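PDB 2WB3: hyaluronidase-phage associated from Streptococcus pyogenes, which cleaves hyaluronan as a lyase carried on the phage tail fibre, probably helping the phage through the hyaluronan capsule of its streptococcal host. Local coordinates for the interface of chains A and B. Sequence-based numbering; all coordinates share one arbitrary frame. Chains: chain A/B, Hyaluronidase-phage associated.

Contact 1: the interface of chains A and B. Residues chain A 31-35; chain B 18, 20-22.
The backbone amide of A:Gln33 gives its N-H to the carbonyl of B:Leu20, N to O at 2.9 Å. The carbonyl O of A:Gln33 in turn receives the amide N of B:Ile22, also at 2.9 Å. Bonds from B:Leu20 N to A:Ala31 O and from A:Arg35 N to B:Ile22 O extend this ladder in both directions, and strand 32-36 of chain A thus runs parallel to strand 20-24 of chain B. The side chain of A:Gln33 adds a grip of its own. Its CG lies anti to the carbonyl carbon (chi1 -71°) and the chain then extends, carrying the amide NE2 over to the hydroxyl OG of B:Ser18, a hydrogen bond of 3.0 Å that leaves the amide plane by 20°. Along the way the CB of A:Gln33 passes 3.5 Å from the amide oxygen OD1 of B:Asn21, whose amide plane is turned 42° from that of the glutamine. On the other face of the sheet A:Met32, fully extended, lies alongside B:Leu20 and points the same way. Its methyl CE touches CD2 of B:Leu20 at 3.9 Å and CD1 of B:Ile22 at 3.8 Å. The ladder aligns the two strands in parallel, and the polar contact on one face and the apolar one on the other probably help to hold that register in the triple-stranded beta-helix of the tail fibre.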
loop_
_atom_site.group_PDB
_atom_site.type_symbol
_atom_site.label_atom_id
_atom_site.label_comp_id
_atom_site.label_asym_id
_atom_site.label_seq_id
_atom_site.Cartn_x
_atom_site.Cartn_y
_atom_site.Cartn_z
ATOM N N ALA A 31 -3.476 -15.528 -1.402
ATOM C CA ALA A 31 -3.677 -14.290 -0.630
ATOM C C ALA A 31 -2.718 -13.284 -1.221
ATOM O O ALA A 31 -3.001 -12.104 -1.252
ATOM C CB ALA A 31 -3.321 -14.468 0.844
ATOM N N MET A 32 -1.567 -13.750 -1.627
ATOM C CA MET A 32 -0.625 -12.810 -2.279
ATOM C C MET A 32 0.121 -13.437 -3.442
ATOM O O MET A 32 0.496 -14.622 -3.409
ATOM C CB MET A 32 0.389 -12.240 -1.224
ATOM C CG MET A 32 1.496 -11.373 -1.844
ATOM S SD MET A 32 2.450 -10.700 -0.455
ATOM C CE MET A 32 3.718 -9.849 -1.414
ATOM N N GLN A 33 0.448 -12.629 -4.453
ATOM C CA GLN A 33 1.193 -13.165 -5.557
ATOM C C GLN A 33 2.280 -12.183 -5.907
ATOM O O GLN A 33 2.064 -10.996 -5.808
ATOM C CB GLN A 33 0.294 -13.246 -6.774
ATOM C CG GLN A 33 -0.749 -14.277 -6.727
ATOM C CD GLN A 33 -1.470 -14.261 -8.071
ATOM O OE1 GLN A 33 -0.968 -14.799 -9.047
ATOM N NE2 GLN A 33 -2.566 -13.520 -8.143
ATOM N N ILE A 34 3.445 -12.698 -6.240
ATOM C CA ILE A 34 4.570 -11.926 -6.745
ATOM C C ILE A 34 5.138 -12.495 -8.045
ATOM O O ILE A 34 5.333 -13.652 -8.144
ATOM C CB ILE A 34 5.742 -11.856 -5.736
ATOM C CG1 ILE A 34 5.283 -11.494 -4.350
ATOM C CG2 ILE A 34 6.772 -10.887 -6.163
ATOM C CD1 ILE A 34 6.253 -11.853 -3.358
ATOM N N ARG A 35 5.442 -11.609 -8.991
ATOM C CA ARG A 35 6.087 -11.987 -10.245
ATOM C C ARG A 35 7.168 -10.977 -10.649
ATOM O O ARG A 35 6.925 -9.770 -10.672
ATOM C CB ARG A 35 5.050 -12.123 -11.362
ATOM C CG ARG A 35 5.623 -12.603 -12.685
ATOM C CD ARG A 35 4.612 -12.456 -13.811
ATOM N NE ARG A 35 3.770 -13.641 -13.948
ATOM C CZ ARG A 35 4.007 -14.630 -14.803
ATOM N NH1 ARG A 35 5.064 -14.580 -15.603
ATOM N NH2 ARG A 35 3.187 -15.671 -14.861
ATOM N N SER B 18 -6.487 -11.916 -5.383
ATOM C CA SER B 18 -5.524 -11.850 -4.289
ATOM C C SER B 18 -5.747 -10.586 -3.473
ATOM O O SER B 18 -6.212 -9.581 -3.978
ATOM C CB SER B 18 -4.111 -11.886 -4.914
ATOM O OG SER B 18 -3.880 -13.189 -5.475
ATOM N N LEU B 20 -3.072 -9.014 -2.337
ATOM C CA LEU B 20 -1.917 -8.228 -2.793
ATOM C C LEU B 20 -1.233 -8.930 -3.962
ATOM O O LEU B 20 -0.868 -10.116 -3.866
ATOM C CB LEU B 20 -0.960 -8.008 -1.610
ATOM C CG LEU B 20 0.307 -7.197 -2.010
ATOM C CD1 LEU B 20 -0.009 -5.857 -2.621
ATOM C CD2 LEU B 20 1.172 -6.993 -0.785
ATOM N N ASN B 21 -1.075 -8.211 -5.081
ATOM C CA ASN B 21 -0.479 -8.783 -6.256
ATOM C C ASN B 21 0.649 -7.820 -6.702
ATOM O O ASN B 21 0.417 -6.650 -6.871
ATOM C CB ASN B 21 -1.522 -8.911 -7.385
ATOM C CG ASN B 21 -0.894 -9.401 -8.701
ATOM O OD1 ASN B 21 -0.325 -10.498 -8.766
ATOM N ND2 ASN B 21 -0.998 -8.579 -9.750
ATOM N N ILE B 22 1.863 -8.328 -6.811
ATOM C CA ILE B 22 3.027 -7.484 -7.190
ATOM C C ILE B 22 3.653 -8.003 -8.467
ATOM O O ILE B 22 3.909 -9.208 -8.594
ATOM C CB ILE B 22 4.045 -7.548 -6.055
ATOM C CG1 ILE B 22 3.346 -7.006 -4.791
ATOM C CG2 ILE B 22 5.381 -6.752 -6.389
ATOM C CD1 ILE B 22 4.155 -6.898 -3.730
#

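Contact 2: the interface of chains A and B. Residues chain A 32, 34, 44-46; chain B 32-34, 44.
B:Met32 reaches in from strand 32-36 of chain B to pack along A:Leu44 with its inner carbons and against A:Met32 and A:Ile34 with its sulphur. Its CB lies 3.9 Å from CD1 of A:Leu44, and CG comes nearer to that same methyl, at 3.6 Å. The two side chains lie side by side and point the same way, both with CG anti to the backbone N (chi1 174° for the methionine). Further out, the sulphur SD meets the methyl CE of A:Met32 at 3.4 Å and, from another direction, CD1 of A:Ile34 at 3.9 Å. The isoleucine stands at about a right angle to the thioether, whereas the two copies of Met32 come together tip to tip, the CE methyl of B:Met32 ending 3.9 Å from CE of A:Met32. Equivalent residues of two chains face each other, which is consistent with an apolar interior of the triple-stranded beta-helix. Backbone bonds run alongside this packing: A:Lys45 gives its N-H to the carbonyl O of B:Met32, and its own carbonyl O accepts the amide N of B:Ile34 at 2.8 Å. A:Leu44 also places CD1 against CD1 of B:Ile34, at 3.8 Å. Its other methyl, CD2, faces the CD2 of B:Leu44, a second meeting of like residues, made at an oblique crossing. At the far end of the cluster A:Ile46 stands about perpendicular to B:Leu44, its CD1 methyl 4.0 Å from the leucine CB.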
loop_
_atom_site.group_PDB
_atom_site.type_symbol
_atom_site.label_atom_id
_atom_site.label_comp_id
_atom_site.label_asym_id
_atom_site.label_seq_id
_atom_site.Cartn_x
_atom_site.Cartn_y
_atom_site.Cartn_z
ATOM N N MET A 32 -1.567 -13.750 -1.627
ATOM C CA MET A 32 -0.625 -12.810 -2.279
ATOM C C MET A 32 0.121 -13.437 -3.442
ATOM O O MET A 32 0.496 -14.622 -3.409
ATOM C CB MET A 32 0.389 -12.240 -1.224
ATOM C CG MET A 32 1.496 -11.373 -1.844
ATOM S SD MET A 32 2.450 -10.700 -0.455
ATOM C CE MET A 32 3.718 -9.849 -1.414
ATOM N N ILE A 34 3.445 -12.698 -6.240
ATOM C CA ILE A 34 4.570 -11.926 -6.745
ATOM C C ILE A 34 5.138 -12.495 -8.045
ATOM O O ILE A 34 5.333 -13.652 -8.144
ATOM C CB ILE A 34 5.742 -11.856 -5.736
ATOM C CG1 ILE A 34 5.283 -11.494 -4.350
ATOM C CG2 ILE A 34 6.772 -10.887 -6.163
ATOM C CD1 ILE A 34 6.253 -11.853 -3.358
ATOM N N LEU A 44 11.667 -12.504 -4.740
ATOM C CA LEU A 44 11.471 -11.971 -3.370
ATOM C C LEU A 44 12.810 -12.183 -2.693
ATOM O O LEU A 44 13.359 -13.268 -2.750
ATOM C CB LEU A 44 10.331 -12.742 -2.602
ATOM C CG LEU A 44 10.240 -12.419 -1.100
ATOM C CD1 LEU A 44 10.007 -10.914 -0.867
ATOM C CD2 LEU A 44 9.116 -13.205 -0.331
ATOM N N LYS A 45 13.312 -11.155 -2.030
ATOM C CA LYS A 45 14.513 -11.333 -1.217
ATOM C C LYS A 45 14.148 -11.023 0.232
ATOM O O LYS A 45 13.547 -9.994 0.496
ATOM C CB LYS A 45 15.567 -10.315 -1.668
ATOM C CG LYS A 45 16.848 -10.150 -0.832
ATOM C CD LYS A 45 17.688 -11.392 -0.808
ATOM C CE LYS A 45 18.997 -11.200 0.045
ATOM N NZ LYS A 45 19.934 -10.105 -0.426
ATOM N N ILE A 46 14.480 -11.933 1.128
ATOM C CA ILE A 46 14.168 -11.720 2.540
ATOM C C ILE A 46 15.526 -11.686 3.240
ATOM O O ILE A 46 16.310 -12.617 3.129
ATOM C CB ILE A 46 13.326 -12.870 3.147
ATOM C CG1 ILE A 46 12.011 -13.141 2.374
ATOM C CG2 ILE A 46 12.971 -12.511 4.616
ATOM C CD1 ILE A 46 11.239 -14.431 2.893
ATOM N N MET B 32 10.428 -7.749 -5.037
ATOM C CA MET B 32 10.122 -7.344 -3.645
ATOM C C MET B 32 11.248 -7.662 -2.679
ATOM O O MET B 32 11.924 -8.700 -2.791
ATOM C CB MET B 32 8.786 -8.015 -3.166
ATOM C CG MET B 32 8.474 -7.769 -1.682
ATOM S SD MET B 32 6.835 -8.489 -1.384
ATOM C CE MET B 32 6.753 -8.190 0.393
ATOM N N GLN B 33 11.407 -6.833 -1.645
ATOM C CA GLN B 33 12.430 -7.116 -0.679
ATOM C C GLN B 33 11.848 -6.904 0.693
ATOM O O GLN B 33 11.043 -6.016 0.868
ATOM C CB GLN B 33 13.547 -6.103 -0.822
ATOM C CG GLN B 33 14.376 -6.234 -2.024
ATOM C CD GLN B 33 15.490 -5.197 -1.930
ATOM O OE1 GLN B 33 16.466 -5.402 -1.222
ATOM N NE2 GLN B 33 15.265 -4.034 -2.525
ATOM N N ILE B 34 12.211 -7.766 1.620
ATOM C CA ILE B 34 11.872 -7.647 3.030
ATOM C C ILE B 34 13.094 -7.762 3.941
ATOM O O ILE B 34 13.884 -8.617 3.760
ATOM C CB ILE B 34 10.865 -8.729 3.491
ATOM C CG1 ILE B 34 9.695 -8.856 2.556
ATOM C CG2 ILE B 34 10.358 -8.457 4.852
ATOM C CD1 ILE B 34 9.016 -10.108 2.721
ATOM N N LEU B 44 9.451 -12.998 7.527
ATOM C CA LEU B 44 8.132 -13.152 6.868
ATOM C C LEU B 44 7.522 -14.368 7.534
ATOM O O LEU B 44 8.167 -15.395 7.639
ATOM C CB LEU B 44 8.279 -13.381 5.315
ATOM C CG LEU B 44 6.979 -13.799 4.604
ATOM C CD1 LEU B 44 5.872 -12.745 4.804
ATOM C CD2 LEU B 44 7.132 -14.048 3.059
#

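Contact 3: the interface of chains A and B. Residues chain A 68-71, 78, 80; chain B 47-50, 58.
A:Val69 and B:His48 meet where strand 64-69 of chain A runs parallel to strand 45-49 of chain B, within the triple-stranded beta-helix of this phage hyaluronate lyase family. The amide N of A:Val69 bonds to the carbonyl O of B:His48 at 2.9 Å, almost straight at the hydrogen (177°). The carbonyl O of A:Val69 in turn accepts the amide N of B:Asn50. The valine CG2, placed between its backbone N and carbonyl carbon, packs against CG of B:Glu49 at 3.8 Å and against the methyl CG2 of B:Thr47. For B:His48, CG stands anti to the backbone N (chi1 174°), which directs the imidazole toward A:Ala80, whose CB lies 3.6 Å from CE1 of the histidine. One water sits in plane at the ring edge, 2.8 Å from ND1 of B:His48. It also bonds to the carbonyl O atoms of A:Val69 and B:His48 and to the hydroxyl OG1 of A:Thr78. Groups of both chains thus hold the water, and with OD2 of B:Asp58 also in plane at the ring edge this would help to fix the ring's rotation. OG1 of A:Thr78 takes the amide N-H of A:Ala80, N to OG1 at 3.1 Å, and gives an unusually short hydrogen bond of 2.4 Å to the carboxylate OD2 of B:Asp58, met on the syn side, 19° out of the carboxylate plane. The side-chain amine NZ of A:Lys71 and OE2 of B:Glu49 stay 5.8 Å apart, where their opposite charges could exert at most a longer-range attraction.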
loop_
_atom_site.group_PDB
_atom_site.type_symbol
_atom_site.label_atom_id
_atom_site.label_comp_id
_atom_site.label_asym_id
_atom_site.label_seq_id
_atom_site.Cartn_x
_atom_site.Cartn_y
_atom_site.Cartn_z
ATOM N N ILE A 68 1.130 -24.292 9.044
ATOM C CA ILE A 68 0.088 -24.952 8.249
ATOM C C ILE A 68 -0.937 -25.416 9.288
ATOM O O ILE A 68 -0.616 -26.297 10.085
ATOM C CB ILE A 68 0.705 -26.143 7.559
ATOM C CG1 ILE A 68 1.893 -25.698 6.682
ATOM C CG2 ILE A 68 -0.323 -26.828 6.596
ATOM C CD1 ILE A 68 2.796 -26.898 6.259
ATOM N N VAL A 69 -2.107 -24.781 9.343
ATOM C CA VAL A 69 -3.070 -25.051 10.433
ATOM C C VAL A 69 -4.465 -25.496 9.926
ATOM O O VAL A 69 -4.851 -25.220 8.781
ATOM C CB VAL A 69 -3.220 -23.853 11.387
ATOM C CG1 VAL A 69 -1.880 -23.499 12.042
ATOM C CG2 VAL A 69 -3.855 -22.591 10.714
ATOM N N LYS A 70 -5.223 -26.176 10.796
ATOM C CA LYS A 70 -6.632 -26.510 10.528
ATOM C C LYS A 70 -7.503 -25.308 10.620
ATOM O O LYS A 70 -7.095 -24.275 11.133
ATOM C CB LYS A 70 -7.136 -27.535 11.537
ATOM C CG LYS A 70 -6.948 -27.122 12.989
ATOM C CD LYS A 70 -7.423 -28.348 13.835
ATOM C CE LYS A 70 -7.252 -28.160 15.320
ATOM N NZ LYS A 70 -7.780 -26.815 15.588
ATOM N N LYS A 71 -8.731 -25.435 10.142
ATOM C CA LYS A 71 -9.695 -24.368 10.301
ATOM C C LYS A 71 -9.845 -24.060 11.816
ATOM O O LYS A 71 -10.040 -24.979 12.580
ATOM C CB LYS A 71 -11.053 -24.815 9.718
ATOM C CG LYS A 71 -12.164 -23.758 9.795
ATOM C CD LYS A 71 -13.208 -24.161 8.771
ATOM C CE LYS A 71 -14.189 -23.037 8.428
ATOM N NZ LYS A 71 -14.737 -22.498 9.683
ATOM N N THR A 78 -5.774 -30.860 8.217
ATOM C CA THR A 78 -5.342 -30.202 6.975
ATOM C C THR A 78 -4.400 -31.140 6.268
ATOM O O THR A 78 -3.781 -32.001 6.869
ATOM C CB THR A 78 -4.655 -28.830 7.266
ATOM O OG1 THR A 78 -4.185 -28.264 6.041
ATOM C CG2 THR A 78 -3.460 -29.023 8.198
ATOM N N ALA A 80 -2.635 -29.533 3.680
ATOM C CA ALA A 80 -1.843 -28.522 2.951
ATOM C C ALA A 80 -0.360 -28.768 3.124
ATOM O O ALA A 80 0.134 -29.304 4.146
ATOM C CB ALA A 80 -2.214 -27.089 3.371
ATOM N N THR B 47 1.026 -18.050 7.116
ATOM C CA THR B 47 0.124 -19.074 7.625
ATOM C C THR B 47 -0.920 -19.504 6.614
ATOM O O THR B 47 -1.632 -18.707 6.077
ATOM C CB THR B 47 -0.602 -18.612 8.858
ATOM O OG1 THR B 47 0.387 -18.337 9.830
ATOM C CG2 THR B 47 -1.505 -19.743 9.467
ATOM N N HIS B 48 -1.011 -20.805 6.377
ATOM C CA HIS B 48 -2.129 -21.279 5.567
ATOM C C HIS B 48 -3.093 -21.956 6.540
ATOM O O HIS B 48 -2.668 -22.812 7.278
ATOM C CB HIS B 48 -1.667 -22.314 4.566
ATOM C CG HIS B 48 -2.813 -22.928 3.827
ATOM N ND1 HIS B 48 -3.502 -24.000 4.330
ATOM C CD2 HIS B 48 -3.483 -22.542 2.712
ATOM C CE1 HIS B 48 -4.529 -24.285 3.543
ATOM N NE2 HIS B 48 -4.542 -23.419 2.553
ATOM N N GLU B 49 -4.373 -21.616 6.454
ATOM C CA GLU B 49 -5.440 -22.233 7.244
ATOM C C GLU B 49 -6.415 -22.972 6.304
ATOM O O GLU B 49 -6.842 -22.435 5.301
ATOM C CB GLU B 49 -6.192 -21.126 7.985
ATOM C CG GLU B 49 -7.137 -21.639 9.072
ATOM C CD GLU B 49 -8.011 -20.553 9.636
ATOM O OE1 GLU B 49 -7.548 -19.393 9.732
ATOM O OE2 GLU B 49 -9.171 -20.869 9.988
ATOM N N ASN B 50 -6.704 -24.231 6.586
ATOM C CA ASN B 50 -7.740 -24.957 5.843
ATOM C C ASN B 50 -9.018 -24.105 5.830
ATOM O O ASN B 50 -9.487 -23.647 6.885
ATOM C CB ASN B 50 -7.951 -26.326 6.500
ATOM C CG ASN B 50 -8.749 -27.300 5.612
ATOM O OD1 ASN B 50 -9.415 -26.890 4.646
ATOM N ND2 ASN B 50 -8.591 -28.589 5.878
ATOM N N ASP B 58 -7.923 -29.326 1.529
ATOM C CA ASP B 58 -6.825 -28.422 1.051
ATOM C C ASP B 58 -5.573 -29.204 0.652
ATOM O O ASP B 58 -4.436 -28.687 0.735
ATOM C CB ASP B 58 -6.500 -27.398 2.162
ATOM C CG ASP B 58 -6.092 -28.055 3.485
ATOM O OD1 ASP B 58 -6.037 -29.315 3.614
ATOM O OD2 ASP B 58 -5.725 -27.300 4.397
HETATM O O HOH W 1 -3.426 -25.686 6.506
#

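Contacts 1 and 2 adjoin, with the centres of their C-alpha atoms about 10 Å apart, and share A:Met32 and A:Ile34. Strand 32-36 links them: the chain A copy pairs in contact 1, while the chain B copy pairs in contact 2. Contact 3 lies about 19 Å from contact 1 and about 22 Å from contact 2. Strand 45-49 connects it to contact 2, through the chain A copy there and the chain B copy in contact 3. The same strands thus meet different partners as the chains wind together, which suggests that intertwining around an apolar interior helps to hold this part of the fibre together.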